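Local structure of ribose-phosphate pyrophosphokinase (Sulfolobus solfataricus, 4TWB) at residues G209-S220 with A237-L248; I12-L20 with D282-L291. The protein catalyses the transfer of the pyrophosphoryl group from ATP to ribose 5-phosphate, giving 5-phospho-alpha-D-ribose 1-diphosphate (PRPP) and AMP, with magnesium as cofactor. All coordinates share one frame; numbering follows the deposited sequence.

Contact 1: residues G209-S220 with A237-L248; sequences GKDVVIIDDIIS and AKSVTAAAIHLL. With SO4 (sulfate ion), chain H.
The His246 imidazole has Ile218 at its edge, CG1 lying near the ring plane 4.0 Å from CD2, while CG2 of its own neighbour Ile245 sits over the centre of one face. Its nitrogens are held from elsewhere, ND1 by Thr270 and NE2 by the carbonyls of Val124 and Glu125, which fixes the turn of the ring. At the far end the Asp211 carboxylate receives the Ser239 hydroxyl: OG donates to OD1 at 2.7 Å, from above the carboxylate plane rather than within it. With OG between the backbone N and the carbonyl carbon (chi1 79°), Ser239 turns its hydroxyl to that carboxylate on the same face of the sheet.

Between these ends, strands 211-216 and 239-244 run parallel, with Thr241 and Ala243 each bonded both ways, as in Ile214 N to Thr241 O at 2.8 Å. Both chains turn a corner, at Asp217 and Ile245, and pair again: His246 N reaches Asp217 O at 3.0 Å, almost straight (173°). Here Ile219 and Leu247 lie side by side, Ile219 CB to Leu247 CD2 3.7 Å, and Ile219 CG1 rests on Ala244 CB.

Beyond the corner, in the ribose 5-phosphate loop, Ser220 N donates to sulfate O3 at 2.8 Å, joined by the backbone N atoms of Thr221 and Gly222, consistent with a phosphate site, while Asp217 OD2 is hydrogen-bonded to ND1 of His127, a predicted magnesium ligand. Strands 211-216 and 239-244 are the two middle strands of a parallel sheet, flanked by 159-163 and 262-268, with helix 223-233 of the beta-alpha-beta crossover packed on Ile214, Ile219 and Val240.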
loop_
_atom_site.group_PDB
_atom_site.type_symbol
_atom_site.label_atom_id
_atom_site.label_comp_id
_atom_site.label_asym_id
_atom_site.label_seq_id
_atom_site.Cartn_x
_atom_site.Cartn_y
_atom_site.Cartn_z
ATOM N N GLY A 209 -37.143 11.057 -26.378
ATOM C CA GLY A 209 -36.803 12.382 -26.870
ATOM C C GLY A 209 -36.074 13.302 -25.909
ATOM O O GLY A 209 -35.788 14.452 -26.249
ATOM N N LYS A 210 -35.768 12.803 -24.713
ATOM C CA LYS A 210 -35.114 13.612 -23.681
ATOM C C LYS A 210 -33.591 13.429 -23.629
ATOM O O LYS A 210 -33.062 12.430 -24.106
ATOM C CB LYS A 210 -35.727 13.335 -22.306
ATOM C CG LYS A 210 -37.195 13.686 -22.218
ATOM C CD LYS A 210 -37.606 14.029 -20.797
ATOM C CE LYS A 210 -39.093 14.387 -20.708
ATOM N NZ LYS A 210 -39.459 15.515 -21.623
ATOM N N ASP A 211 -32.898 14.416 -23.064
ATOM C CA ASP A 211 -31.451 14.350 -22.859
ATOM C C ASP A 211 -31.117 13.619 -21.559
ATOM O O ASP A 211 -31.074 14.230 -20.493
ATOM C CB ASP A 211 -30.851 15.754 -22.791
ATOM C CG ASP A 211 -30.656 16.374 -24.147
ATOM O OD1 ASP A 211 -30.425 15.630 -25.113
ATOM O OD2 ASP A 211 -30.715 17.613 -24.253
ATOM N N VAL A 212 -30.863 12.319 -21.651
ATOM C CA VAL A 212 -30.658 11.495 -20.466
ATOM C C VAL A 212 -29.294 11.681 -19.802
ATOM O O VAL A 212 -28.276 11.865 -20.472
ATOM C CB VAL A 212 -30.863 10.019 -20.785
ATOM C CG1 VAL A 212 -30.556 9.163 -19.566
ATOM C CG2 VAL A 212 -32.285 9.792 -21.270
ATOM N N VAL A 213 -29.291 11.650 -18.475
ATOM C CA VAL A 213 -28.062 11.689 -17.695
ATOM C C VAL A 213 -28.043 10.486 -16.771
ATOM O O VAL A 213 -28.890 10.358 -15.886
ATOM C CB VAL A 213 -27.971 12.945 -16.828
ATOM C CG1 VAL A 213 -26.641 12.996 -16.106
ATOM C CG2 VAL A 213 -28.154 14.172 -17.677
ATOM N N ILE A 214 -27.089 9.590 -16.987
ATOM C CA ILE A 214 -26.962 8.400 -16.151
ATOM C C ILE A 214 -25.976 8.628 -15.009
ATOM O O ILE A 214 -24.788 8.869 -15.241
ATOM C CB ILE A 214 -26.518 7.185 -16.963
ATOM C CG1 ILE A 214 -27.334 7.091 -18.249
ATOM C CG2 ILE A 214 -26.682 5.924 -16.140
ATOM C CD1 ILE A 214 -27.073 5.850 -19.056
ATOM N N ILE A 215 -26.483 8.539 -13.781
ATOM C CA ILE A 215 -25.709 8.873 -12.589
ATOM C C ILE A 215 -25.420 7.666 -11.684
ATOM O O ILE A 215 -26.332 6.948 -11.272
ATOM C CB ILE A 215 -26.421 9.955 -11.755
ATOM C CG1 ILE A 215 -26.720 11.174 -12.616
ATOM C CG2 ILE A 215 -25.574 10.367 -10.570
ATOM C CD1 ILE A 215 -27.400 12.293 -11.857
ATOM N N ASP A 216 -24.145 7.459 -11.372
ATOM C CA ASP A 216 -23.735 6.404 -10.441
ATOM C C ASP A 216 -22.683 6.963 -9.488
ATOM O O ASP A 216 -22.121 8.039 -9.730
ATOM C CB ASP A 216 -23.184 5.183 -11.196
ATOM C CG ASP A 216 -23.537 3.861 -10.522
ATOM O OD1 ASP A 216 -23.297 2.793 -11.128
ATOM O OD2 ASP A 216 -24.052 3.888 -9.382
ATOM N N ASP A 217 -22.418 6.244 -8.402
ATOM C CA ASP A 217 -21.394 6.685 -7.462
ATOM C C ASP A 217 -20.005 6.538 -8.073
ATOM O O ASP A 217 -19.191 7.457 -8.013
ATOM C CB ASP A 217 -21.497 5.960 -6.113
ATOM C CG ASP A 217 -21.148 4.481 -6.198
ATOM O OD1 ASP A 217 -21.555 3.838 -7.196
ATOM O OD2 ASP A 217 -20.484 3.969 -5.253
ATOM N N ILE A 218 -19.753 5.389 -8.687
ATOM C CA ILE A 218 -18.446 5.099 -9.261
ATOM C C ILE A 218 -18.546 4.634 -10.715
ATOM O O ILE A 218 -19.479 3.926 -11.091
ATOM C CB ILE A 218 -17.742 3.988 -8.458
ATOM C CG1 ILE A 218 -17.584 4.398 -6.996
ATOM C CG2 ILE A 218 -16.391 3.639 -9.078
ATOM C CD1 ILE A 218 -17.167 3.269 -6.123
ATOM N N ILE A 219 -17.584 5.028 -11.538
ATOM C CA ILE A 219 -17.461 4.449 -12.870
ATOM C C ILE A 219 -16.034 3.928 -13.080
ATOM O O ILE A 219 -15.076 4.704 -13.155
ATOM C CB ILE A 219 -17.856 5.451 -13.972
ATOM C CG1 ILE A 219 -19.356 5.741 -13.908
ATOM C CG2 ILE A 219 -17.526 4.901 -15.339
ATOM C CD1 ILE A 219 -19.800 6.812 -14.877
ATOM N N SER A 220 -15.899 2.605 -13.144
ATOM C CA SER A 220 -14.595 1.957 -13.298
ATOM C C SER A 220 -14.364 1.507 -14.728
ATOM O O SER A 220 -13.703 2.190 -15.504
ATOM C CB SER A 220 -14.476 0.741 -12.379
ATOM O OG SER A 220 -14.199 1.126 -11.049
ATOM N N ALA A 237 -33.901 8.218 -26.341
ATOM C CA ALA A 237 -32.997 9.221 -25.793
ATOM C C ALA A 237 -32.442 10.095 -26.910
ATOM O O ALA A 237 -31.938 9.589 -27.899
ATOM C CB ALA A 237 -31.879 8.562 -25.032
ATOM N N LYS A 238 -32.563 11.406 -26.756
ATOM C CA LYS A 238 -32.007 12.334 -27.720
ATOM C C LYS A 238 -30.487 12.318 -27.602
ATOM O O LYS A 238 -29.764 12.417 -28.597
ATOM C CB LYS A 238 -32.558 13.740 -27.475
ATOM C CG LYS A 238 -32.063 14.799 -28.451
ATOM C CD LYS A 238 -32.733 16.146 -28.222
ATOM C CE LYS A 238 -32.052 17.251 -29.020
ATOM N NZ LYS A 238 -32.260 18.596 -28.407
ATOM N N SER A 239 -30.013 12.195 -26.365
ATOM C CA SER A 239 -28.588 12.097 -26.070
ATOM C C SER A 239 -28.394 11.435 -24.713
ATOM O O SER A 239 -29.313 11.414 -23.894
ATOM C CB SER A 239 -27.913 13.475 -26.092
ATOM O OG SER A 239 -28.152 14.214 -24.907
ATOM N N VAL A 240 -27.205 10.880 -24.488
ATOM C CA VAL A 240 -26.861 10.287 -23.201
ATOM C C VAL A 240 -25.589 10.903 -22.630
ATOM O O VAL A 240 -24.572 10.983 -23.301
ATOM C CB VAL A 240 -26.699 8.759 -23.288
ATOM C CG1 VAL A 240 -26.229 8.206 -21.960
ATOM C CG2 VAL A 240 -28.001 8.114 -23.698
ATOM N N THR A 241 -25.676 11.369 -21.390
ATOM C CA THR A 241 -24.522 11.872 -20.668
ATOM C C THR A 241 -24.331 10.982 -19.447
ATOM O O THR A 241 -25.300 10.469 -18.892
ATOM C CB THR A 241 -24.723 13.325 -20.225
ATOM O OG1 THR A 241 -24.803 14.171 -21.375
ATOM C CG2 THR A 241 -23.566 13.783 -19.372
ATOM N N ALA A 242 -23.084 10.777 -19.041
ATOM C CA ALA A 242 -22.800 9.963 -17.867
ATOM C C ALA A 242 -22.125 10.790 -16.781
ATOM O O ALA A 242 -21.264 11.618 -17.066
ATOM C CB ALA A 242 -21.958 8.757 -18.232
ATOM N N ALA A 243 -22.535 10.566 -15.538
ATOM C CA ALA A 243 -22.004 11.310 -14.407
ATOM C C ALA A 243 -21.762 10.400 -13.209
ATOM O O ALA A 243 -22.578 9.547 -12.886
ATOM C CB ALA A 243 -22.953 12.441 -14.027
ATOM N N ALA A 244 -20.630 10.580 -12.552
ATOM C CA ALA A 244 -20.377 9.884 -11.301
ATOM C C ALA A 244 -19.544 10.763 -10.381
ATOM O O ALA A 244 -18.835 11.663 -10.835
ATOM C CB ALA A 244 -19.672 8.577 -11.562
ATOM N N ILE A 245 -19.631 10.513 -9.087
ATOM C CA ILE A 245 -18.779 11.231 -8.147
ATOM C C ILE A 245 -17.299 10.806 -8.325
ATOM O O ILE A 245 -16.405 11.649 -8.479
ATOM C CB ILE A 245 -19.253 11.038 -6.684
ATOM C CG1 ILE A 245 -20.598 11.729 -6.458
ATOM C CG2 ILE A 245 -18.226 11.575 -5.710
ATOM C CD1 ILE A 245 -21.815 10.952 -6.975
ATOM N N HIS A 246 -17.060 9.496 -8.341
ATOM C CA HIS A 246 -15.722 8.948 -8.500
ATOM C C HIS A 246 -15.513 8.367 -9.889
ATOM O O HIS A 246 -16.027 7.295 -10.204
ATOM C CB HIS A 246 -15.462 7.872 -7.442
ATOM C CG HIS A 246 -15.817 8.300 -6.055
ATOM N ND1 HIS A 246 -15.145 9.307 -5.395
ATOM C CD2 HIS A 246 -16.785 7.871 -5.210
ATOM C CE1 HIS A 246 -15.680 9.473 -4.198
ATOM N NE2 HIS A 246 -16.681 8.616 -4.062
ATOM N N LEU A 247 -14.754 9.073 -10.722
ATOM C CA LEU A 247 -14.471 8.594 -12.075
ATOM C C LEU A 247 -13.140 7.855 -12.173
ATOM O O LEU A 247 -12.144 8.430 -12.615
ATOM C CB LEU A 247 -14.471 9.757 -13.061
ATOM C CG LEU A 247 -15.773 10.134 -13.756
ATOM C CD1 LEU A 247 -15.502 11.144 -14.854
ATOM C CD2 LEU A 247 -16.431 8.895 -14.329
ATOM N N LEU A 248 -13.121 6.586 -11.766
ATOM C CA LEU A 248 -11.907 5.764 -11.843
ATOM C C LEU A 248 -11.828 5.065 -13.193
ATOM O O LEU A 248 -11.915 3.839 -13.263
ATOM C CB LEU A 248 -11.912 4.675 -10.762
ATOM C CG LEU A 248 -12.418 4.985 -9.354
ATOM C CD1 LEU A 248 -12.669 3.695 -8.603
ATOM C CD2 LEU A 248 -11.421 5.860 -8.619
HETATM S S SO4 H . -18.168 -0.603 -13.249
HETATM O O1 SO4 H . -18.908 -1.383 -14.233
HETATM O O2 SO4 H . -18.940 -0.517 -12.011
HETATM O O3 SO4 H . -17.940 0.742 -13.778
HETATM O O4 SO4 H . -16.882 -1.267 -12.985
#

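Contact 2: residues I12-L20 with D282-L291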
loop_
_atom_site.group_PDB
_atom_site.type_symbol
_atom_site.label_atom_id
_atom_site.label_comp_id
_atom_site.label_asym_id
_atom_site.label_seq_id
_atom_site.Cartn_x
_atom_site.Cartn_y
_atom_site.Cartn_z
ATOM N N ILE A 12 -7.931 19.953 -3.481
ATOM C CA ILE A 12 -8.945 20.087 -2.445
ATOM C C ILE A 12 -8.417 20.760 -1.181
ATOM O O ILE A 12 -9.129 21.547 -0.551
ATOM C CB ILE A 12 -9.585 18.736 -2.084
ATOM C CG1 ILE A 12 -10.446 18.233 -3.233
ATOM C CG2 ILE A 12 -10.439 18.870 -0.842
ATOM C CD1 ILE A 12 -11.095 16.902 -2.953
ATOM N N ASP A 13 -7.174 20.453 -0.813
ATOM C CA ASP A 13 -6.552 21.082 0.350
ATOM C C ASP A 13 -6.419 22.601 0.151
ATOM O O ASP A 13 -6.709 23.383 1.054
ATOM C CB ASP A 13 -5.186 20.444 0.654
ATOM C CG ASP A 13 -4.203 20.560 -0.512
ATOM O OD1 ASP A 13 -4.639 20.551 -1.694
ATOM O OD2 ASP A 13 -2.986 20.653 -0.245
ATOM N N GLU A 14 -5.999 23.010 -1.042
ATOM C CA GLU A 14 -5.814 24.420 -1.342
ATOM C C GLU A 14 -7.115 25.197 -1.400
ATOM O O GLU A 14 -7.218 26.289 -0.844
ATOM C CB GLU A 14 -5.067 24.592 -2.653
ATOM C CG GLU A 14 -3.602 24.321 -2.502
ATOM C CD GLU A 14 -2.766 25.441 -3.068
ATOM O OE1 GLU A 14 -3.301 26.192 -3.919
ATOM O OE2 GLU A 14 -1.576 25.560 -2.679
ATOM N N SER A 15 -8.112 24.646 -2.077
ATOM C CA SER A 15 -9.372 25.368 -2.171
ATOM C C SER A 15 -10.148 25.331 -0.843
ATOM O O SER A 15 -10.869 26.272 -0.521
ATOM C CB SER A 15 -10.213 24.943 -3.397
ATOM O OG SER A 15 -10.900 23.730 -3.186
ATOM N N LEU A 16 -9.972 24.277 -0.053
ATOM C CA LEU A 16 -10.547 24.273 1.291
ATOM C C LEU A 16 -9.901 25.341 2.181
ATOM O O LEU A 16 -10.521 25.847 3.121
ATOM C CB LEU A 16 -10.405 22.905 1.957
ATOM C CG LEU A 16 -11.480 21.849 1.685
ATOM C CD1 LEU A 16 -11.226 20.662 2.597
ATOM C CD2 LEU A 16 -12.916 22.389 1.874
ATOM N N SER A 17 -8.647 25.666 1.886
ATOM C CA SER A 17 -7.936 26.700 2.627
ATOM C C SER A 17 -8.542 28.080 2.369
ATOM O O SER A 17 -8.759 28.851 3.298
ATOM C CB SER A 17 -6.452 26.704 2.245
ATOM O OG SER A 17 -5.750 27.685 2.980
ATOM N N LYS A 18 -8.801 28.392 1.101
ATOM C CA LYS A 18 -9.480 29.631 0.739
ATOM C C LYS A 18 -10.870 29.682 1.365
ATOM O O LYS A 18 -11.178 30.578 2.147
ATOM C CB LYS A 18 -9.582 29.774 -0.787
ATOM C CG LYS A 18 -8.221 29.934 -1.484
ATOM C CD LYS A 18 -8.349 30.175 -2.990
ATOM C CE LYS A 18 -8.825 31.600 -3.320
ATOM N NZ LYS A 18 -10.308 31.811 -3.202
ATOM N N ILE A 19 -11.695 28.698 1.029
ATOM C CA ILE A 19 -13.078 28.628 1.493
ATOM C C ILE A 19 -13.250 28.785 2.998
ATOM O O ILE A 19 -14.180 29.459 3.453
ATOM C CB ILE A 19 -13.738 27.299 1.061
ATOM C CG1 ILE A 19 -13.891 27.262 -0.462
ATOM C CG2 ILE A 19 -15.082 27.105 1.728
ATOM C CD1 ILE A 19 -14.292 25.912 -0.993
ATOM N N LEU A 20 -12.375 28.163 3.777
ATOM C CA LEU A 20 -12.531 28.190 5.225
ATOM C C LEU A 20 -11.658 29.257 5.862
ATOM O O LEU A 20 -11.795 29.547 7.054
ATOM C CB LEU A 20 -12.187 26.829 5.812
ATOM C CG LEU A 20 -13.093 25.694 5.363
ATOM C CD1 LEU A 20 -12.516 24.358 5.817
ATOM C CD2 LEU A 20 -14.484 25.910 5.935
ATOM N N ASP A 282 -15.319 20.560 -8.763
ATOM C CA ASP A 282 -14.527 20.659 -7.536
ATOM C C ASP A 282 -15.494 20.627 -6.350
ATOM O O ASP A 282 -16.243 21.570 -6.118
ATOM C CB ASP A 282 -13.681 21.944 -7.549
ATOM C CG ASP A 282 -13.070 22.274 -6.200
ATOM O OD1 ASP A 282 -13.174 21.445 -5.266
ATOM O OD2 ASP A 282 -12.484 23.379 -6.087
ATOM N N VAL A 283 -15.479 19.525 -5.616
ATOM C CA VAL A 283 -16.453 19.289 -4.563
ATOM C C VAL A 283 -16.011 19.823 -3.206
ATOM O O VAL A 283 -16.613 19.478 -2.181
ATOM C CB VAL A 283 -16.742 17.782 -4.398
ATOM C CG1 VAL A 283 -17.518 17.261 -5.598
ATOM C CG2 VAL A 283 -15.433 16.998 -4.190
ATOM N N SER A 284 -14.968 20.655 -3.192
ATOM C CA SER A 284 -14.503 21.259 -1.941
ATOM C C SER A 284 -15.633 22.021 -1.239
ATOM O O SER A 284 -15.798 21.940 -0.025
ATOM C CB SER A 284 -13.337 22.202 -2.209
ATOM O OG SER A 284 -12.354 21.558 -2.978
ATOM N N GLN A 285 -16.408 22.769 -2.019
ATOM C CA GLN A 285 -17.536 23.516 -1.473
ATOM C C GLN A 285 -18.523 22.613 -0.704
ATOM O O GLN A 285 -19.000 22.974 0.375
ATOM C CB GLN A 285 -18.244 24.296 -2.588
ATOM C CG GLN A 285 -19.162 25.401 -2.082
ATOM C CD GLN A 285 -18.469 26.354 -1.106
ATOM O OE1 GLN A 285 -17.633 27.178 -1.505
ATOM N NE2 GLN A 285 -18.834 26.259 0.180
ATOM N N SER A 286 -18.818 21.438 -1.256
ATOM C CA SER A 286 -19.684 20.470 -0.588
ATOM C C SER A 286 -19.035 19.875 0.662
ATOM O O SER A 286 -19.713 19.604 1.661
ATOM C CB SER A 286 -20.089 19.349 -1.547
ATOM O OG SER A 286 -20.975 19.816 -2.558
ATOM N N ILE A 287 -17.721 19.658 0.608
ATOM C CA ILE A 287 -16.997 19.126 1.762
ATOM C C ILE A 287 -16.995 20.155 2.894
ATOM O O ILE A 287 -17.182 19.797 4.054
ATOM C CB ILE A 287 -15.549 18.707 1.401
ATOM C CG1 ILE A 287 -15.546 17.416 0.587
ATOM C CG2 ILE A 287 -14.729 18.476 2.643
ATOM C CD1 ILE A 287 -14.273 17.230 -0.240
ATOM N N ALA A 288 -16.818 21.431 2.545
ATOM C CA ALA A 288 -16.770 22.512 3.534
ATOM C C ALA A 288 -18.020 22.580 4.390
ATOM O O ALA A 288 -17.934 22.755 5.607
ATOM C CB ALA A 288 -16.524 23.853 2.865
ATOM N N LEU A 289 -19.183 22.461 3.751
ATOM C CA LEU A 289 -20.446 22.522 4.483
ATOM C C LEU A 289 -20.485 21.469 5.568
ATOM O O LEU A 289 -20.985 21.710 6.668
ATOM C CB LEU A 289 -21.627 22.258 3.567
ATOM C CG LEU A 289 -21.925 23.249 2.464
ATOM C CD1 LEU A 289 -23.183 22.789 1.780
ATOM C CD2 LEU A 289 -22.096 24.639 3.042
ATOM N N SER A 290 -19.960 20.294 5.237
ATOM C CA SER A 290 -20.145 19.102 6.058
ATOM C C SER A 290 -19.166 19.032 7.212
ATOM O O SER A 290 -19.245 18.120 8.025
ATOM C CB SER A 290 -20.028 17.840 5.195
ATOM O OG SER A 290 -20.736 17.981 3.962
ATOM N N LEU A 291 -18.254 20.002 7.284
ATOM C CA LEU A 291 -17.242 20.054 8.345
ATOM C C LEU A 291 -17.839 20.516 9.674
ATOM O O LEU A 291 -17.217 21.304 10.395
ATOM C CB LEU A 291 -16.071 20.965 7.948
ATOM C CG LEU A 291 -15.167 20.353 6.887
ATOM C CD1 LEU A 291 -14.025 21.278 6.507
ATOM C CD2 LEU A 291 -14.643 19.014 7.363
ATOM O OXT LEU A 291 -18.953 20.124 10.048
#
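Ser284 points toward helix 12-20 and fits, knob into hole, among Ile12, Ser15, Leu16 and Ile19. Its OG comes 2.6 Å from Ser15 OG and 3.8 Å from Ile12 CG1, so the hydroxyl lies between polar Ser15 and Asp282 on one hand and the Ile12 side chain on the other. Ser15 OG also makes a weak hydrogen bond to Asp282 OD2. The other carboxylate oxygen of Asp282, OD1, accepts the backbone N of Ser284 at 2.9 Å from above the carboxylate plane.

That last bond closes an Asx turn where helix 284-289, the C-terminal helix of the chain, begins, with Val283 at the N-cap. The packing of the two helices, with axes 9.6 Å apart and crossing at -56°, joins the N-terminal domain of this PRPP synthase to the end of the chain.

Further along, Leu16 and Ile287 meet at about a right angle, CD1 of the leucine approaching CG2 of the isoleucine at 4.1 Å; Ile12 and Ile287 cross in the same manner through their CD1 ends. Ile19 CG2 lies 3.7 Å from Ala288 CB, which also meets CD2 of Leu16 and CD2 of Leu20. Bent at its second torsion (chi2 52°), Gln285 curls back to lay OE1 3.6 Å from Ile19 CD1. At the last residue Leu291 slants across Leu20, methyl to methyl, while its terminal carboxylate forms a salt bridge with Lys140.

Contact 2 joins the two ends of the chain, helix 12-20 near the start and helix 284-289 at the finish, and contact 1 is nested inside the loop it closes. The centres lie 25 Å apart; the nearest atoms are about 6 Å apart and do not touch. Contact 1 includes the two middle strands of the parallel sheet of the phosphoribosyl transferase domain, one of whose edge strands, 279-281, leads into the C-terminal helix. That helix leaves its own sheet to rest on strands 120-124 and 138-142 of the mixed sheet. Contact 2 thus ties the domains together away from the annotated sites, whereas contact 1 carries residues of the ribose 5-phosphate site.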